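Local coordinates for protein putative methylthioribose-1-phosphate isomerase (Archaeoglobus fulgidus, PDB 1T5O) that probably catalyses the interconversion of methylthioribose-1-phosphate and methylthioribulose-1-phosphate, an isomerisation step of methionine biosynthesis, at residues A[232-237]-A[241-246]; A[249-254]-A[314-319]. All blocks are in the same frame, centred on the assembly; numbering follows the deposited sequence.

In the fold
The two contacts lie in series along the chain, contact 1 closing at residue 246 before contact 2 opens at 249, and their centres are about 12 Å apart. Strand 240-244 of contact 1 runs on almost directly into helix 247-256, whose 249-254 portion forms half of contact 2. The other half, 314-319, follows strand 309-313, which pairs with strand 240-244 in a three-stranded antiparallel sheet. The contacts also touch: Val241 CG2 packs at 3.6 Å from Leu314 CD2. Thus the hairpin bearing the predicted proton donor and substrate-binding residues is continuous with a helix that reaches the second subunit, where both contacts have neighbours.

Contact 1 of 2, residues A[232-237]-A[241-246]; sequences GADRIV and VFNKIG
Asp234 N and Arg235 N both donate to Phe242 O, at 2.8 and 3.2 Å, which makes a classic beta bulge in the antiparallel hairpin of strands 235-237 and 240-244. Phe242 N returns a bond to Arg235 O, and the same oxygen sits at the edge of the Phe242 ring, where Val237 CG2 meets CE1 at 3.8 Å. On the face that carries Ile236, Val241 lays CG2 alongside Ile236 CG1, while its CG1, anti to the backbone N (chi1 173°), touches Ala233 CB at 3.8 Å. Asp234, the predicted proton donor, reaches across Asn243 at about a right angle, carboxylate and amide planes 30° apart, and brings OD2 to 3.3 Å from Asn243 CA. Asn243 and Lys244 are predicted substrate-binding residues. A chi1 of -166° swings the Asn243 side chain so that CG comes to 3.2 Å from Gly232 O, while ND2 donates to Thr247 OG1. Replacing Asn243 with an alanine would probably leave Thr247 OG1 without this donor and break the water link to Gly232. In that link, one water accepts from Asn243 ND2 at 3.1 Å and from Gly232 N at 3.0 Å.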
ATOM      1  N   GLY A 232     -11.106   9.996   9.419  1.00 18.90           N
ATOM      2  CA  GLY A 232     -12.044   9.751  10.500  1.00 18.94           C
ATOM      3  C   GLY A 232     -11.237   9.171  11.657  1.00 20.61           C
ATOM      4  O   GLY A 232      -9.995   9.261  11.663  1.00 18.90           O
ATOM      5  N   ALA A 233     -11.928   8.575  12.624  1.00 19.83           N
ATOM      6  CA  ALA A 233     -11.266   7.978  13.781  1.00 20.17           C
ATOM      7  C   ALA A 233     -12.046   6.786  14.301  1.00 21.88           C
ATOM      8  O   ALA A 233     -13.272   6.758  14.240  1.00 19.91           O
ATOM      9  CB  ALA A 233     -11.143   8.978  14.896  1.00 19.63           C
ATOM     10  N   ASP A 234     -11.332   5.810  14.842  1.00 20.14           N
ATOM     11  CA  ASP A 234     -12.018   4.674  15.421  1.00 21.22           C
ATOM     12  C   ASP A 234     -12.113   4.902  16.914  1.00 21.21           C
ATOM     13  O   ASP A 234     -13.041   4.436  17.567  1.00 20.10           O
ATOM     14  CB  ASP A 234     -11.252   3.404  15.128  1.00 23.86           C
ATOM     15  CG  ASP A 234     -11.402   2.988  13.692  1.00 32.46           C
ATOM     16  OD1 ASP A 234     -12.557   2.692  13.283  1.00 37.45           O
ATOM     17  OD2 ASP A 234     -10.382   2.971  12.967  1.00 34.38           O
ATOM     18  N   ARG A 235     -11.147   5.639  17.449  1.00 18.22           N
ATOM     19  CA  ARG A 235     -11.129   5.903  18.874  1.00 22.46           C
ATOM     20  C   ARG A 235     -10.131   6.994  19.197  1.00 20.28           C
ATOM     21  O   ARG A 235      -8.992   6.960  18.726  1.00 19.26           O
ATOM     22  CB  ARG A 235     -10.737   4.643  19.629  1.00 20.27           C
ATOM     23  CG  ARG A 235     -11.249   4.667  21.035  1.00 30.50           C
ATOM     24  CD  ARG A 235     -10.160   4.423  22.006  1.00 33.27           C
ATOM     25  NE  ARG A 235      -9.703   3.043  22.068  1.00 37.99           N
ATOM     26  CZ  ARG A 235     -10.474   1.979  22.305  1.00 43.53           C
ATOM     27  NH1 ARG A 235     -11.784   2.107  22.482  1.00 45.95           N
ATOM     28  NH2 ARG A 235      -9.912   0.779  22.460  1.00 43.48           N
ATOM     29  N   ILE A 236     -10.542   7.940  20.031  1.00 20.28           N
ATOM     30  CA  ILE A 236      -9.654   9.032  20.389  1.00 16.70           C
ATOM     31  C   ILE A 236      -9.402   9.050  21.890  1.00 19.00           C
ATOM     32  O   ILE A 236     -10.334   9.204  22.679  1.00 17.54           O
ATOM     33  CB  ILE A 236     -10.240  10.378  19.935  1.00 17.49           C
ATOM     34  CG1 ILE A 236     -10.456  10.339  18.398  1.00 17.93           C
ATOM     35  CG2 ILE A 236      -9.275  11.528  20.363  1.00 18.27           C
ATOM     36  CD1 ILE A 236     -11.124  11.554  17.774  1.00 16.55           C
ATOM     37  N   VAL A 237      -8.136   8.864  22.272  1.00 17.75           N
ATOM     38  CA  VAL A 237      -7.739   8.861  23.679  1.00 18.90           C
ATOM     39  C   VAL A 237      -6.964  10.150  23.948  1.00 20.44           C
ATOM     40  O   VAL A 237      -6.735  10.935  23.023  1.00 17.43           O
ATOM     41  CB  VAL A 237      -6.917   7.589  24.032  1.00 19.75           C
ATOM     42  CG1 VAL A 237      -7.800   6.348  23.816  1.00 18.93           C
ATOM     43  CG2 VAL A 237      -5.625   7.511  23.186  1.00 18.18           C
ATOM     44  N   VAL A 241      -4.970   9.484  18.287  1.00 16.39           N
ATOM     45  CA  VAL A 241      -6.121   9.115  17.484  1.00 16.65           C
ATOM     46  C   VAL A 241      -5.857   7.732  16.893  1.00 17.13           C
ATOM     47  O   VAL A 241      -4.887   7.552  16.162  1.00 18.11           O
ATOM     48  CB  VAL A 241      -6.349  10.113  16.320  1.00 14.36           C
ATOM     49  CG1 VAL A 241      -7.448   9.604  15.421  1.00 15.87           C
ATOM     50  CG2 VAL A 241      -6.760  11.505  16.892  1.00 16.93           C
ATOM     51  N   PHE A 242      -6.684   6.743  17.233  1.00 16.61           N
ATOM     52  CA  PHE A 242      -6.537   5.426  16.623  1.00 17.07           C
ATOM     53  C   PHE A 242      -7.452   5.375  15.383  1.00 17.67           C
ATOM     54  O   PHE A 242      -8.642   5.692  15.465  1.00 16.84           O
ATOM     55  CB  PHE A 242      -6.905   4.287  17.598  1.00 17.94           C
ATOM     56  CG  PHE A 242      -5.865   4.050  18.690  1.00 21.27           C
ATOM     57  CD1 PHE A 242      -5.843   4.851  19.836  1.00 21.42           C
ATOM     58  CD2 PHE A 242      -4.890   3.061  18.548  1.00 20.56           C
ATOM     59  CE1 PHE A 242      -4.869   4.676  20.822  1.00 22.19           C
ATOM     60  CE2 PHE A 242      -3.898   2.875  19.537  1.00 24.04           C
ATOM     61  CZ  PHE A 242      -3.896   3.697  20.680  1.00 20.54           C
ATOM     62  N   ASN A 243      -6.892   5.010  14.227  1.00 17.01           N
ATOM     63  CA  ASN A 243      -7.696   4.921  13.002  1.00 17.59           C
ATOM     64  C   ASN A 243      -7.089   3.817  12.141  1.00 16.72           C
ATOM     65  O   ASN A 243      -6.059   3.269  12.514  1.00 15.95           O
ATOM     66  CB  ASN A 243      -7.692   6.277  12.275  1.00 17.51           C
ATOM     67  CG  ASN A 243      -8.758   6.356  11.220  1.00 21.33           C
ATOM     68  OD1 ASN A 243      -9.921   6.043  11.483  1.00 20.19           O
ATOM     69  ND2 ASN A 243      -8.375   6.761  10.006  1.00 20.23           N
ATOM     70  N   LYS A 244      -7.726   3.474  11.016  1.00 17.77           N
ATOM     71  CA  LYS A 244      -7.229   2.416  10.120  1.00 20.09           C
ATOM     72  C   LYS A 244      -5.706   2.496   9.923  1.00 18.99           C
ATOM     73  O   LYS A 244      -5.187   3.586   9.645  1.00 17.48           O
ATOM     74  CB  LYS A 244      -7.922   2.521   8.746  1.00 20.81           C
ATOM     75  CG  LYS A 244      -7.431   1.486   7.731  1.00 21.28           C
ATOM     76  CD  LYS A 244      -7.665   0.061   8.239  1.00 23.94           C
ATOM     77  CE  LYS A 244      -9.147  -0.165   8.564  1.00 28.07           C
ATOM     78  NZ  LYS A 244      -9.485  -1.540   9.070  1.00 29.81           N
ATOM     79  N   ILE A 245      -4.986   1.375  10.045  1.00 19.50           N
ATOM     80  CA  ILE A 245      -3.519   1.444   9.871  1.00 21.52           C
ATOM     81  C   ILE A 245      -3.139   2.238   8.637  1.00 20.80           C
ATOM     82  O   ILE A 245      -3.724   2.078   7.567  1.00 18.95           O
ATOM     83  CB  ILE A 245      -2.765   0.090   9.636  1.00 24.40           C
ATOM     84  CG1 ILE A 245      -3.744  -1.047   9.657  1.00 28.61           C
ATOM     85  CG2 ILE A 245      -1.491  -0.011  10.533  1.00 25.19           C
ATOM     86  CD1 ILE A 245      -4.336  -1.228   8.338  1.00 25.50           C
ATOM     87  N   GLY A 246      -2.114   3.066   8.793  1.00 20.40           N
ATOM     88  CA  GLY A 246      -1.640   3.858   7.674  1.00 19.03           C
ATOM     89  C   GLY A 246      -1.892   5.318   7.946  1.00 18.48           C
ATOM     90  O   GLY A 246      -1.166   6.188   7.465  1.00 18.46           O
TER
HETATM   91  O   HOH W   1     -10.437   7.561   7.799  1.00 20.36           O

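Contact 2 of 2, residues A[249-254]-A[314-319]; sequences TVSVVA and LENVTA
Ser251 OG is gripped by two groups: it accepts a hydrogen bond from Asn316 ND2 and is also bonded to Tyr248 O, one turn back in the same helix. The Asn316 ND2 to Ser251 OG distance is 3.1 Å. With an N-H...O angle of 174° the bond is almost straight. The oxygen lies only 2° out of the amide plane, so the N-H it meets points within the flat group. A carbonyl oxygen can only accept, so the Ser251 hydroxyl donates to Tyr248 O, and OG in turn accepts the N-H of Asn316. A chi1 of 87° places OG between the backbone N and the carbonyl carbon, which lets one atom serve both the helix and the opposing segment.

On the other side, Asn316 CG is anti to its carbonyl carbon, and the amide extends toward the helix. Its CB approaches Ser251 CB at 3.9 Å, adding a small carbon contact next to the polar bond. The Asn316 side chain lies beside that of Val252, pointing the same way, with Val252 CG2 4.1 Å from Asn316 ND2. A second, water-mediated connection joins the backbones: one water donates to Ser251 O at 2.8 Å and to Asn316 O at 2.7 Å. Side chain and backbone of the same residue pair are therefore both linked, although the direct interface is small, at 112 Å² summed over both sides.

Asn316 lies in the connection from strand 309-313 to strand 319-322, which includes a short 3-10 turn. Around this junction, Ser251 packs on Phe261 of strand 261-264 and on Thr312 of strand 309-313, while elsewhere helix 247-256 meets helix 217-222 through Val253 and Ala254 on Met221, and Val252 packs against Val252 of the second subunit.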
ATOM      1  N   THR A 249       1.067   7.158   9.303  1.00 15.18           N
ATOM      2  CA  THR A 249       2.041   7.454   8.252  1.00 16.28           C
ATOM      3  C   THR A 249       1.639   8.713   7.514  1.00 15.62           C
ATOM      4  O   THR A 249       2.457   9.579   7.290  1.00 14.57           O
ATOM      5  CB  THR A 249       2.141   6.302   7.219  1.00 16.23           C
ATOM      6  OG1 THR A 249       2.568   5.123   7.896  1.00 16.94           O
ATOM      7  CG2 THR A 249       3.186   6.627   6.113  1.00 13.67           C
ATOM      8  N   VAL A 250       0.385   8.789   7.094  1.00 15.35           N
ATOM      9  CA  VAL A 250      -0.090   9.974   6.394  1.00 15.77           C
ATOM     10  C   VAL A 250       0.126  11.211   7.270  1.00 16.41           C
ATOM     11  O   VAL A 250       0.551  12.262   6.774  1.00 15.70           O
ATOM     12  CB  VAL A 250      -1.596   9.872   6.035  1.00 15.00           C
ATOM     13  CG1 VAL A 250      -2.072  11.205   5.331  1.00 15.10           C
ATOM     14  CG2 VAL A 250      -1.833   8.661   5.116  1.00 15.94           C
ATOM     15  N   SER A 251      -0.132  11.078   8.574  1.00 15.51           N
ATOM     16  CA  SER A 251       0.043  12.224   9.471  1.00 15.90           C
ATOM     17  C   SER A 251       1.505  12.706   9.549  1.00 14.78           C
ATOM     18  O   SER A 251       1.760  13.899   9.742  1.00 15.91           O
ATOM     19  CB  SER A 251      -0.492  11.903  10.883  1.00 14.53           C
ATOM     20  OG  SER A 251       0.502  11.283  11.708  1.00 17.83           O
ATOM     21  N   VAL A 252       2.460  11.797   9.387  1.00 14.53           N
ATOM     22  CA  VAL A 252       3.862  12.181   9.483  1.00 16.45           C
ATOM     23  C   VAL A 252       4.266  12.997   8.248  1.00 18.17           C
ATOM     24  O   VAL A 252       4.941  14.015   8.373  1.00 18.37           O
ATOM     25  CB  VAL A 252       4.782  10.927   9.615  1.00 18.49           C
ATOM     26  CG1 VAL A 252       6.290  11.322   9.481  1.00 16.31           C
ATOM     27  CG2 VAL A 252       4.565  10.280  10.980  1.00 16.93           C
ATOM     28  N   VAL A 253       3.840  12.552   7.067  1.00 17.06           N
ATOM     29  CA  VAL A 253       4.170  13.246   5.827  1.00 16.50           C
ATOM     30  C   VAL A 253       3.496  14.628   5.833  1.00 19.46           C
ATOM     31  O   VAL A 253       4.127  15.642   5.515  1.00 20.13           O
ATOM     32  CB  VAL A 253       3.724  12.400   4.607  1.00 16.96           C
ATOM     33  CG1 VAL A 253       4.081  13.123   3.294  1.00 18.50           C
ATOM     34  CG2 VAL A 253       4.435  11.043   4.648  1.00 15.64           C
ATOM     35  N   ALA A 254       2.225  14.678   6.230  1.00 17.88           N
ATOM     36  CA  ALA A 254       1.515  15.945   6.283  1.00 20.45           C
ATOM     37  C   ALA A 254       2.192  16.928   7.252  1.00 19.65           C
ATOM     38  O   ALA A 254       2.344  18.103   6.945  1.00 22.33           O
ATOM     39  CB  ALA A 254       0.046  15.720   6.689  1.00 18.98           C
ATOM     40  N   LEU A 314      -1.573  13.271  18.948  1.00 21.57           N
ATOM     41  CA  LEU A 314      -2.368  14.480  18.759  1.00 22.56           C
ATOM     42  C   LEU A 314      -1.517  15.663  18.314  1.00 22.79           C
ATOM     43  O   LEU A 314      -2.044  16.655  17.813  1.00 19.41           O
ATOM     44  CB  LEU A 314      -3.146  14.813  20.036  1.00 23.13           C
ATOM     45  CG  LEU A 314      -4.298  13.820  20.225  1.00 24.47           C
ATOM     46  CD1 LEU A 314      -4.984  14.095  21.565  1.00 22.98           C
ATOM     47  CD2 LEU A 314      -5.291  13.936  19.057  1.00 26.84           C
ATOM     48  N   GLU A 315      -0.201  15.549  18.495  1.00 24.11           N
ATOM     49  CA  GLU A 315       0.713  16.603  18.072  1.00 25.85           C
ATOM     50  C   GLU A 315       0.672  16.731  16.535  1.00 23.09           C
ATOM     51  O   GLU A 315       1.046  17.760  15.976  1.00 23.58           O
ATOM     52  CB  GLU A 315       2.150  16.281  18.528  1.00 31.55           C
ATOM     53  CG  GLU A 315       2.960  17.518  18.904  1.00 39.76           C
ATOM     54  CD  GLU A 315       3.974  17.888  17.842  1.00 45.45           C
ATOM     55  OE1 GLU A 315       4.782  16.994  17.483  1.00 49.65           O
ATOM     56  OE2 GLU A 315       3.974  19.059  17.375  1.00 45.18           O
ATOM     57  N   ASN A 316       0.237  15.676  15.852  1.00 21.33           N
ATOM     58  CA  ASN A 316       0.140  15.687  14.388  1.00 19.82           C
ATOM     59  C   ASN A 316      -1.290  15.984  13.912  1.00 19.27           C
ATOM     60  O   ASN A 316      -1.606  15.801  12.737  1.00 20.04           O
ATOM     61  CB  ASN A 316       0.556  14.329  13.806  1.00 19.32           C
ATOM     62  CG  ASN A 316       2.047  14.049  13.942  1.00 21.71           C
ATOM     63  OD1 ASN A 316       2.762  14.758  14.645  1.00 23.96           O
ATOM     64  ND2 ASN A 316       2.517  12.980  13.273  1.00 21.51           N
ATOM     65  N   VAL A 317      -2.161  16.402  14.828  1.00 19.10           N
ATOM     66  CA  VAL A 317      -3.548  16.717  14.468  1.00 17.59           C
ATOM     67  C   VAL A 317      -3.767  18.224  14.640  1.00 17.54           C
ATOM     68  O   VAL A 317      -3.614  18.766  15.746  1.00 17.57           O
ATOM     69  CB  VAL A 317      -4.526  15.942  15.366  1.00 18.39           C
ATOM     70  CG1 VAL A 317      -5.977  16.335  15.034  1.00 18.22           C
ATOM     71  CG2 VAL A 317      -4.301  14.417  15.165  1.00 16.61           C
ATOM     72  N   THR A 318      -4.101  18.889  13.541  1.00 18.67           N
ATOM     73  CA  THR A 318      -4.318  20.340  13.528  1.00 19.79           C
ATOM     74  C   THR A 318      -5.584  20.712  14.297  1.00 19.71           C
ATOM     75  O   THR A 318      -5.627  21.726  15.002  1.00 20.59           O
ATOM     76  CB  THR A 318      -4.440  20.853  12.064  1.00 20.27           C
ATOM     77  OG1 THR A 318      -3.318  20.371  11.301  1.00 19.15           O
ATOM     78  CG2 THR A 318      -4.471  22.401  12.026  1.00 18.52           C
ATOM     79  N   ALA A 319      -6.623  19.891  14.148  1.00 19.50           N
ATOM     80  CA  ALA A 319      -7.859  20.130  14.866  1.00 19.53           C
ATOM     81  C   ALA A 319      -8.755  18.912  14.750  1.00 20.08           C
ATOM     82  O   ALA A 319      -8.636  18.132  13.800  1.00 18.76           O
ATOM     83  CB  ALA A 319      -8.589  21.391  14.282  1.00 16.56           C
TER
HETATM   84  O   HOH W   2      -0.077  15.931  10.483  1.00 18.23           O